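Local coordinates for PspGI restriction endonuclease (Pyrococcus sp. GI-H, PDB 3BM3), which binds its substrate DNA and probably cuts it site-specifically as a type II restriction endonuclease, at residues V2-I7 against E69-V74; E194-I198 against V212-R218. The protein carries 2 engineered substitutions. All coordinates share one frame; numbering follows the deposited sequence.

Two unlike contacts of one chain illustrate how a fold is closed at different levels. Contact 1 comes first: it lays the N-terminal residues 2-7 on helix 52-80, in the helical part of the molecule. Contact 2 opens only after contact 1 has closed, and joins the loop between strand 186-191 and helix 198-206 to strand 211-214 and the start of helix 216-227, in the mixed five-stranded sheet. Their centres lie about 34 Å apart and their nearest atoms about 21 Å, yet helix 52-80 reaches both, touching contact 2 through Lys57. One lays the chain's start on a helix; the other joins loops following two inner, parallel strands, close to the bound DNA.

Contact 1: residues V2-I7 against E69-V74; sequences VRNLVI and EYEKQV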
ATOM      1  N   VAL C   2      -3.390 -12.226 -30.808  1.00 34.27           N
ATOM      2  CA  VAL C   2      -4.245 -11.048 -30.476  1.00 33.47           C
ATOM      3  C   VAL C   2      -4.548 -10.239 -31.734  1.00 32.97           C
ATOM      4  O   VAL C   2      -3.814 -10.327 -32.725  1.00 33.54           O
ATOM      5  CB  VAL C   2      -3.544 -10.146 -29.452  1.00 33.91           C
ATOM      6  CG1 VAL C   2      -3.246 -10.945 -28.166  1.00 34.18           C
ATOM      7  CG2 VAL C   2      -2.258  -9.564 -30.033  1.00 33.84           C
ATOM      8  N   ARG C   3      -5.614  -9.438 -31.703  1.00 31.38           N
ATOM      9  CA  ARG C   3      -5.922  -8.599 -32.869  1.00 30.10           C
ATOM     10  C   ARG C   3      -4.907  -7.475 -33.080  1.00 28.64           C
ATOM     11  O   ARG C   3      -4.212  -7.069 -32.168  1.00 26.86           O
ATOM     12  CB  ARG C   3      -7.333  -8.025 -32.782  1.00 30.49           C
ATOM     13  CG  ARG C   3      -7.545  -6.945 -31.754  1.00 29.85           C
ATOM     14  CD  ARG C   3      -8.994  -6.485 -31.814  1.00 32.11           C
ATOM     15  NE  ARG C   3      -9.235  -5.269 -31.046  1.00 33.57           N
ATOM     16  CZ  ARG C   3      -9.677  -5.242 -29.794  1.00 35.51           C
ATOM     17  NH1 ARG C   3      -9.941  -6.367 -29.145  1.00 37.52           N
ATOM     18  NH2 ARG C   3      -9.873  -4.078 -29.186  1.00 37.51           N
ATOM     19  N   ASN C   4      -4.820  -6.993 -34.315  1.00 27.05           N
ATOM     20  CA  ASN C   4      -4.038  -5.816 -34.619  1.00 26.56           C
ATOM     21  C   ASN C   4      -4.823  -4.583 -34.224  1.00 24.70           C
ATOM     22  O   ASN C   4      -5.854  -4.281 -34.810  1.00 23.83           O
ATOM     23  CB  ASN C   4      -3.694  -5.762 -36.106  1.00 27.26           C
ATOM     24  CG  ASN C   4      -2.776  -6.887 -36.531  1.00 30.26           C
ATOM     25  OD1 ASN C   4      -2.894  -7.399 -37.646  1.00 35.59           O
ATOM     26  ND2 ASN C   4      -1.841  -7.272 -35.653  1.00 32.83           N
ATOM     27  N   LEU C   5      -4.342  -3.874 -33.211  1.00 23.02           N
ATOM     28  CA  LEU C   5      -5.040  -2.695 -32.722  1.00 21.30           C
ATOM     29  C   LEU C   5      -4.941  -1.551 -33.698  1.00 21.31           C
ATOM     30  O   LEU C   5      -3.929  -1.387 -34.361  1.00 20.23           O
ATOM     31  CB  LEU C   5      -4.459  -2.214 -31.390  1.00 21.71           C
ATOM     32  CG  LEU C   5      -4.549  -3.213 -30.242  1.00 19.70           C
ATOM     33  CD1 LEU C   5      -3.682  -2.732 -29.043  1.00 18.97           C
ATOM     34  CD2 LEU C   5      -6.009  -3.439 -29.876  1.00 19.41           C
ATOM     35  N   VAL C   6      -5.993  -0.748 -33.743  1.00 20.91           N
ATOM     36  CA  VAL C   6      -5.944   0.553 -34.360  1.00 21.58           C
ATOM     37  C   VAL C   6      -5.544   1.475 -33.236  1.00 20.84           C
ATOM     38  O   VAL C   6      -6.213   1.571 -32.193  1.00 21.71           O
ATOM     39  CB  VAL C   6      -7.285   0.951 -34.975  1.00 21.35           C
ATOM     40  CG1 VAL C   6      -7.208   2.329 -35.592  1.00 23.01           C
ATOM     41  CG2 VAL C   6      -7.721  -0.108 -35.996  1.00 22.49           C
ATOM     42  N   ILE C   7      -4.397   2.081 -33.412  1.00 20.00           N
ATOM     43  CA  ILE C   7      -3.791   2.838 -32.348  1.00 19.75           C
ATOM     44  C   ILE C   7      -3.888   4.298 -32.700  1.00 19.63           C
ATOM     45  O   ILE C   7      -3.381   4.726 -33.738  1.00 21.04           O
ATOM     46  CB  ILE C   7      -2.336   2.410 -32.121  1.00 19.62           C
ATOM     47  CG1 ILE C   7      -2.334   0.961 -31.606  1.00 20.13           C
ATOM     48  CG2 ILE C   7      -1.677   3.352 -31.114  1.00 19.57           C
ATOM     49  CD1 ILE C   7      -1.063   0.225 -31.787  1.00 22.31           C
ATOM     50  N   GLU C  69       1.116  -8.328 -25.436  1.00 14.36           N
ATOM     51  CA  GLU C  69       1.086  -8.240 -26.882  1.00 15.65           C
ATOM     52  C   GLU C  69       0.486  -6.927 -27.316  1.00 14.67           C
ATOM     53  O   GLU C  69       0.983  -6.281 -28.232  1.00 14.77           O
ATOM     54  CB  GLU C  69       0.276  -9.387 -27.483  1.00 16.67           C
ATOM     55  CG  GLU C  69       0.907 -10.763 -27.281  1.00 21.96           C
ATOM     56  CD  GLU C  69       0.032 -11.892 -27.838  1.00 26.94           C
ATOM     57  OE1 GLU C  69      -0.240 -11.874 -29.056  1.00 30.57           O
ATOM     58  OE2 GLU C  69      -0.368 -12.812 -27.067  1.00 33.71           O
ATOM     59  N   TYR C  70      -0.594  -6.529 -26.669  1.00 13.46           N
ATOM     60  CA  TYR C  70      -1.199  -5.231 -26.961  1.00 13.24           C
ATOM     61  C   TYR C  70      -0.276  -4.092 -26.563  1.00 12.64           C
ATOM     62  O   TYR C  70      -0.115  -3.131 -27.299  1.00 12.72           O
ATOM     63  CB  TYR C  70      -2.523  -5.080 -26.250  1.00 13.97           C
ATOM     64  CG  TYR C  70      -3.641  -5.920 -26.821  1.00 13.48           C
ATOM     65  CD1 TYR C  70      -3.725  -6.198 -28.183  1.00 16.59           C
ATOM     66  CD2 TYR C  70      -4.641  -6.432 -25.999  1.00 16.46           C
ATOM     67  CE1 TYR C  70      -4.759  -6.965 -28.691  1.00 15.92           C
ATOM     68  CE2 TYR C  70      -5.665  -7.193 -26.504  1.00 15.95           C
ATOM     69  CZ  TYR C  70      -5.736  -7.437 -27.848  1.00 17.81           C
ATOM     70  OH  TYR C  70      -6.755  -8.189 -28.397  1.00 19.77           O
ATOM     71  N   GLU C  71       0.347  -4.225 -25.405  1.00 12.21           N
ATOM     72  CA  GLU C  71       1.281  -3.201 -24.922  1.00 12.98           C
ATOM     73  C   GLU C  71       2.389  -3.003 -25.951  1.00 12.84           C
ATOM     74  O   GLU C  71       2.805  -1.889 -26.216  1.00 11.76           O
ATOM     75  CB  GLU C  71       1.900  -3.664 -23.621  1.00 13.41           C
ATOM     76  CG  GLU C  71       2.741  -2.622 -22.935  1.00 14.65           C
ATOM     77  CD  GLU C  71       3.412  -3.152 -21.706  1.00 14.08           C
ATOM     78  OE1 GLU C  71       4.374  -3.927 -21.856  1.00 15.61           O
ATOM     79  OE2 GLU C  71       2.978  -2.808 -20.598  1.00 14.85           O
ATOM     80  N   LYS C  72       2.871  -4.105 -26.528  1.00 12.64           N
ATOM     81  CA  LYS C  72       3.959  -4.063 -27.512  1.00 13.34           C
ATOM     82  C   LYS C  72       3.496  -3.331 -28.754  1.00 12.47           C
ATOM     83  O   LYS C  72       4.203  -2.483 -29.303  1.00 12.51           O
ATOM     84  CB  LYS C  72       4.382  -5.476 -27.869  1.00 13.92           C
ATOM     85  CG  LYS C  72       5.493  -5.548 -28.874  1.00 17.13           C
ATOM     86  CD  LYS C  72       5.960  -6.985 -29.022  1.00 21.03           C
ATOM     87  CE  LYS C  72       6.991  -7.104 -30.109  1.00 25.90           C
ATOM     88  NZ  LYS C  72       8.148  -6.213 -29.824  1.00 28.44           N
ATOM     89  N   GLN C  73       2.281  -3.618 -29.203  1.00 12.80           N
ATOM     90  CA  GLN C  73       1.743  -2.883 -30.339  1.00 13.25           C
ATOM     91  C   GLN C  73       1.687  -1.390 -30.085  1.00 12.97           C
ATOM     92  O   GLN C  73       2.057  -0.572 -30.930  1.00 13.12           O
ATOM     93  CB  GLN C  73       0.339  -3.362 -30.668  1.00 12.88           C
ATOM     94  CG  GLN C  73       0.301  -4.757 -31.236  1.00 14.54           C
ATOM     95  CD  GLN C  73      -1.080  -5.146 -31.639  1.00 16.18           C
ATOM     96  OE1 GLN C  73      -1.835  -4.323 -32.171  1.00 18.84           O
ATOM     97  NE2 GLN C  73      -1.442  -6.377 -31.360  1.00 17.60           N
ATOM     98  N   VAL C  74       1.195  -1.035 -28.907  1.00 12.38           N
ATOM     99  CA  VAL C  74       1.052   0.354 -28.530  1.00 12.52           C
ATOM    100  C   VAL C  74       2.429   1.004 -28.385  1.00 11.68           C
ATOM    101  O   VAL C  74       2.667   2.107 -28.872  1.00 12.20           O
ATOM    102  CB  VAL C  74       0.245   0.485 -27.246  1.00 11.65           C
ATOM    103  CG1 VAL C  74       0.270   1.923 -26.747  1.00 13.58           C
ATOM    104  CG2 VAL C  74      -1.165   0.069 -27.494  1.00 12.06           C
TER
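Gln73 reaches from helix 52-80 to the extended chain 2-7 and offers its amide to the backbone there. Its side chain is extended beyond CG (chi2 -176°), which carries the amide out from the helix. NE2 donates to Arg3 O at 3.0 Å, nearly straight at 172°, with the oxygen in the amide plane; OE1 accepts from Leu5 N at 2.8 Å. With donor and acceptor both engaged, the amide is fixed in its rotation. Replacing Gln73 by an alanine removes the amide and would probably leave Arg3 O and Leu5 N without these partners, the N-terminal chain being less firmly held on the helix.

The tightly packed part lies beside these bonds. Leu5 CD1 rests 3.6 Å from Tyr70 CD1, and Val74 CG2 is next to the same methyl. Tyr70 OH is bonded to Glu26 of helix 20-31, which ties the ring to a second helix. Farther along, Ile7 CD1 approaches Gln73 O at 3.3 Å.

The looser side is the solvent-facing start of the chain. Val2 brings CG1 over one face of the Tyr70 ring, offset toward the rim, and its CG2 lies 3.2 Å from Glu69 OE1. The whole is an irregular N-terminal arm lying along a long helix, held by two hydrogen bonds from one glutamine amide to backbone C=O and N-H groups two residues apart.

Contact 2: residues E194-I198 against V212-R218; sequences EEFTI and VYVIDGR
Phe196 and Arg218 bring together two loops that follow neighbouring parallel strands, 186-191 and 211-214, with helix 198-206 providing the crossover between them: a beta-alpha-beta unit in the mixed sheet of this PDDEXK-clan enzyme.

The apolar interactions centre on the Phe196 ring, which chi1 of -172° swings away from its own backbone N and over strand 211-214. Val212 CG1 lies 3.6 Å from Phe196 CE2, and Val214 CG1 is equally close to CD2, so the ring spans two residues whose side chains emerge on one side of the strand. Ala201 of helix 198-206 also touches it, placing the phenylalanine between helix and sheet.

Charged and water-mediated interactions gather around the Glu194 carboxylate. Its OE2 forms a salt bridge with Lys57 and accepts a hydrogen bond from a water at 2.8 Å; the same water accepts from Gly217 N, bridging the loop to the start of helix 216-227. Ile215 lies against this carboxylate in van der Waals contact, CD1 3.3 Å from Glu194 OE2, the two side chains crossing at about a right angle.

Contact with the DNA falls to Thr197, farther along the loop: it is the N-cap of helix 198-206, its side chain capping a backbone N there, and it packs on a DNA phosphate.

Among the direct hydrogen bonds, Arg218 grips a single backbone oxygen side-on, its guanidinium also held by Glu225 and Ser221. The acceptor lies close to the guanidinium plane: NE is 2.9 Å and NH2 2.8 Å from Phe196 O, each bond bent to 146°.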
ATOM      1  N   GLU C 194       2.878 -15.642  -3.862  1.00 14.01           N
ATOM      2  CA  GLU C 194       3.695 -16.767  -3.459  1.00 15.84           C
ATOM      3  C   GLU C 194       4.683 -16.390  -2.356  1.00 15.83           C
ATOM      4  O   GLU C 194       5.256 -17.279  -1.734  1.00 18.81           O
ATOM      5  CB  GLU C 194       4.424 -17.352  -4.685  1.00 16.47           C
ATOM      6  CG  GLU C 194       3.493 -17.676  -5.871  1.00 19.49           C
ATOM      7  CD  GLU C 194       2.798 -19.050  -5.803  1.00 23.49           C
ATOM      8  OE1 GLU C 194       2.998 -19.817  -4.815  1.00 26.57           O
ATOM      9  OE2 GLU C 194       2.064 -19.351  -6.781  1.00 24.50           O
ATOM     10  N   GLU C 195       4.871 -15.087  -2.090  1.00 15.46           N
ATOM     11  CA  GLU C 195       5.770 -14.624  -1.045  1.00 16.67           C
ATOM     12  C   GLU C 195       5.018 -14.093   0.165  1.00 14.87           C
ATOM     13  O   GLU C 195       5.567 -13.407   0.996  1.00 15.41           O
ATOM     14  CB  GLU C 195       6.730 -13.563  -1.599  1.00 17.83           C
ATOM     15  CG  GLU C 195       7.585 -14.069  -2.747  1.00 22.98           C
ATOM     16  CD  GLU C 195       8.239 -15.431  -2.500  1.00 31.34           C
ATOM     17  OE1 GLU C 195       8.827 -15.639  -1.398  1.00 37.17           O
ATOM     18  OE2 GLU C 195       8.182 -16.290  -3.420  1.00 36.74           O
ATOM     19  N   PHE C 196       3.755 -14.471   0.275  1.00 14.25           N
ATOM     20  CA  PHE C 196       2.940 -14.078   1.418  1.00 13.87           C
ATOM     21  C   PHE C 196       3.632 -14.551   2.703  1.00 12.87           C
ATOM     22  O   PHE C 196       4.035 -15.684   2.788  1.00 13.23           O
ATOM     23  CB  PHE C 196       1.575 -14.695   1.274  1.00 13.89           C
ATOM     24  CG  PHE C 196       0.593 -14.217   2.298  1.00 17.14           C
ATOM     25  CD1 PHE C 196       0.095 -12.926   2.249  1.00 19.91           C
ATOM     26  CD2 PHE C 196       0.212 -15.026   3.340  1.00 18.81           C
ATOM     27  CE1 PHE C 196      -0.810 -12.487   3.196  1.00 21.23           C
ATOM     28  CE2 PHE C 196      -0.677 -14.584   4.272  1.00 18.94           C
ATOM     29  CZ  PHE C 196      -1.201 -13.352   4.204  1.00 20.01           C
ATOM     30  N   THR C 197       3.745 -13.675   3.698  1.00 12.60           N
ATOM     31  CA  THR C 197       4.546 -13.957   4.887  1.00 12.69           C
ATOM     32  C   THR C 197       3.741 -14.485   6.071  1.00 13.39           C
ATOM     33  O   THR C 197       2.564 -14.195   6.238  1.00 12.87           O
ATOM     34  CB  THR C 197       5.270 -12.696   5.377  1.00 13.17           C
ATOM     35  OG1 THR C 197       4.320 -11.814   5.993  1.00 13.16           O
ATOM     36  CG2 THR C 197       5.962 -11.991   4.195  1.00 14.30           C
ATOM     37  N   ILE C 198       4.429 -15.258   6.901  1.00 12.92           N
ATOM     38  CA  ILE C 198       3.829 -15.780   8.134  1.00 13.70           C
ATOM     39  C   ILE C 198       3.406 -14.661   9.051  1.00 12.04           C
ATOM     40  O   ILE C 198       2.322 -14.713   9.609  1.00 11.89           O
ATOM     41  CB  ILE C 198       4.784 -16.746   8.841  1.00 14.24           C
ATOM     42  CG1 ILE C 198       4.172 -17.300  10.116  1.00 16.36           C
ATOM     43  CG2 ILE C 198       6.083 -16.053   9.194  1.00 15.11           C
ATOM     44  CD1 ILE C 198       5.108 -18.336  10.830  1.00 16.76           C
ATOM     45  N   VAL C 212      -7.616 -15.980   6.310  1.00 11.23           N
ATOM     46  CA  VAL C 212      -6.584 -15.542   5.388  1.00 11.25           C
ATOM     47  C   VAL C 212      -6.490 -16.592   4.325  1.00 11.55           C
ATOM     48  O   VAL C 212      -6.265 -17.752   4.658  1.00 11.21           O
ATOM     49  CB  VAL C 212      -5.267 -15.366   6.118  1.00 11.56           C
ATOM     50  CG1 VAL C 212      -4.111 -15.322   5.125  1.00 15.87           C
ATOM     51  CG2 VAL C 212      -5.344 -14.065   6.981  1.00 10.12           C
ATOM     52  N   TYR C 213      -6.620 -16.187   3.067  1.00 10.86           N
ATOM     53  CA  TYR C 213      -6.500 -17.091   1.929  1.00 10.45           C
ATOM     54  C   TYR C 213      -5.244 -16.807   1.146  1.00 12.12           C
ATOM     55  O   TYR C 213      -4.932 -15.658   0.873  1.00 11.23           O
ATOM     56  CB  TYR C 213      -7.691 -16.980   0.995  1.00 11.47           C
ATOM     57  CG  TYR C 213      -8.933 -17.500   1.677  1.00  9.73           C
ATOM     58  CD1 TYR C 213      -9.333 -18.813   1.508  1.00 10.72           C
ATOM     59  CD2 TYR C 213      -9.664 -16.678   2.526  1.00 10.82           C
ATOM     60  CE1 TYR C 213     -10.439 -19.295   2.154  1.00  9.34           C
ATOM     61  CE2 TYR C 213     -10.761 -17.124   3.178  1.00  9.03           C
ATOM     62  CZ  TYR C 213     -11.156 -18.462   3.001  1.00 11.16           C
ATOM     63  OH  TYR C 213     -12.273 -18.917   3.659  1.00 12.29           O
ATOM     64  N   VAL C 214      -4.530 -17.854   0.802  1.00 11.58           N
ATOM     65  CA  VAL C 214      -3.214 -17.727   0.214  1.00 12.59           C
ATOM     66  C   VAL C 214      -3.221 -18.511  -1.100  1.00 12.34           C
ATOM     67  O   VAL C 214      -3.891 -19.513  -1.235  1.00 11.79           O
ATOM     68  CB  VAL C 214      -2.097 -18.217   1.181  1.00 12.25           C
ATOM     69  CG1 VAL C 214      -2.189 -17.550   2.567  1.00 13.29           C
ATOM     70  CG2 VAL C 214      -2.107 -19.698   1.348  1.00 14.57           C
ATOM     71  N   ILE C 215      -2.512 -18.018  -2.107  1.00 11.71           N
ATOM     72  CA  ILE C 215      -2.425 -18.712  -3.359  1.00 12.51           C
ATOM     73  C   ILE C 215      -2.009 -20.155  -3.032  1.00 11.00           C
ATOM     74  O   ILE C 215      -1.172 -20.380  -2.183  1.00 10.71           O
ATOM     75  CB  ILE C 215      -1.423 -18.031  -4.306  1.00 12.88           C
ATOM     76  CG1 ILE C 215      -1.476 -18.651  -5.694  1.00 13.34           C
ATOM     77  CG2 ILE C 215      -0.006 -17.958  -3.703  1.00 13.07           C
ATOM     78  CD1 ILE C 215      -0.809 -17.797  -6.768  1.00 15.54           C
ATOM     79  N   ASP C 216      -2.598 -21.126  -3.716  1.00 11.74           N
ATOM     80  CA  ASP C 216      -2.461 -22.514  -3.290  1.00 12.63           C
ATOM     81  C   ASP C 216      -1.025 -22.935  -3.134  1.00 12.64           C
ATOM     82  O   ASP C 216      -0.702 -23.646  -2.182  1.00 14.90           O
ATOM     83  CB  ASP C 216      -3.193 -23.467  -4.224  1.00 12.26           C
ATOM     84  CG  ASP C 216      -4.702 -23.367  -4.125  1.00 12.90           C
ATOM     85  OD1 ASP C 216      -5.236 -22.411  -3.549  1.00 11.58           O
ATOM     86  OD2 ASP C 216      -5.356 -24.284  -4.673  1.00 13.37           O
ATOM     87  N   GLY C 217      -0.174 -22.479  -4.061  1.00 13.09           N
ATOM     88  CA  GLY C 217       1.251 -22.808  -4.093  1.00 13.75           C
ATOM     89  C   GLY C 217       2.042 -22.401  -2.874  1.00 13.73           C
ATOM     90  O   GLY C 217       3.130 -22.907  -2.626  1.00 14.23           O
ATOM     91  N   ARG C 218       1.502 -21.465  -2.098  1.00 12.80           N
ATOM     92  CA  ARG C 218       2.188 -20.975  -0.900  1.00 13.71           C
ATOM     93  C   ARG C 218       1.666 -21.597   0.382  1.00 12.88           C
ATOM     94  O   ARG C 218       2.294 -21.524   1.411  1.00 13.22           O
ATOM     95  CB  ARG C 218       2.053 -19.440  -0.881  1.00 13.61           C
ATOM     96  CG  ARG C 218       2.655 -18.734   0.309  1.00 15.36           C
ATOM     97  CD  ARG C 218       4.061 -19.152   0.631  1.00 14.66           C
ATOM     98  NE  ARG C 218       4.562 -18.272   1.679  1.00 15.56           N
ATOM     99  CZ  ARG C 218       5.470 -18.604   2.589  1.00 17.18           C
ATOM    100  NH1 ARG C 218       6.015 -19.823   2.605  1.00 14.74           N
ATOM    101  NH2 ARG C 218       5.831 -17.723   3.492  1.00 16.14           N
TER
HETATM  102  O   HOH W   1       0.204 -21.451  -6.754  1.00 20.88           O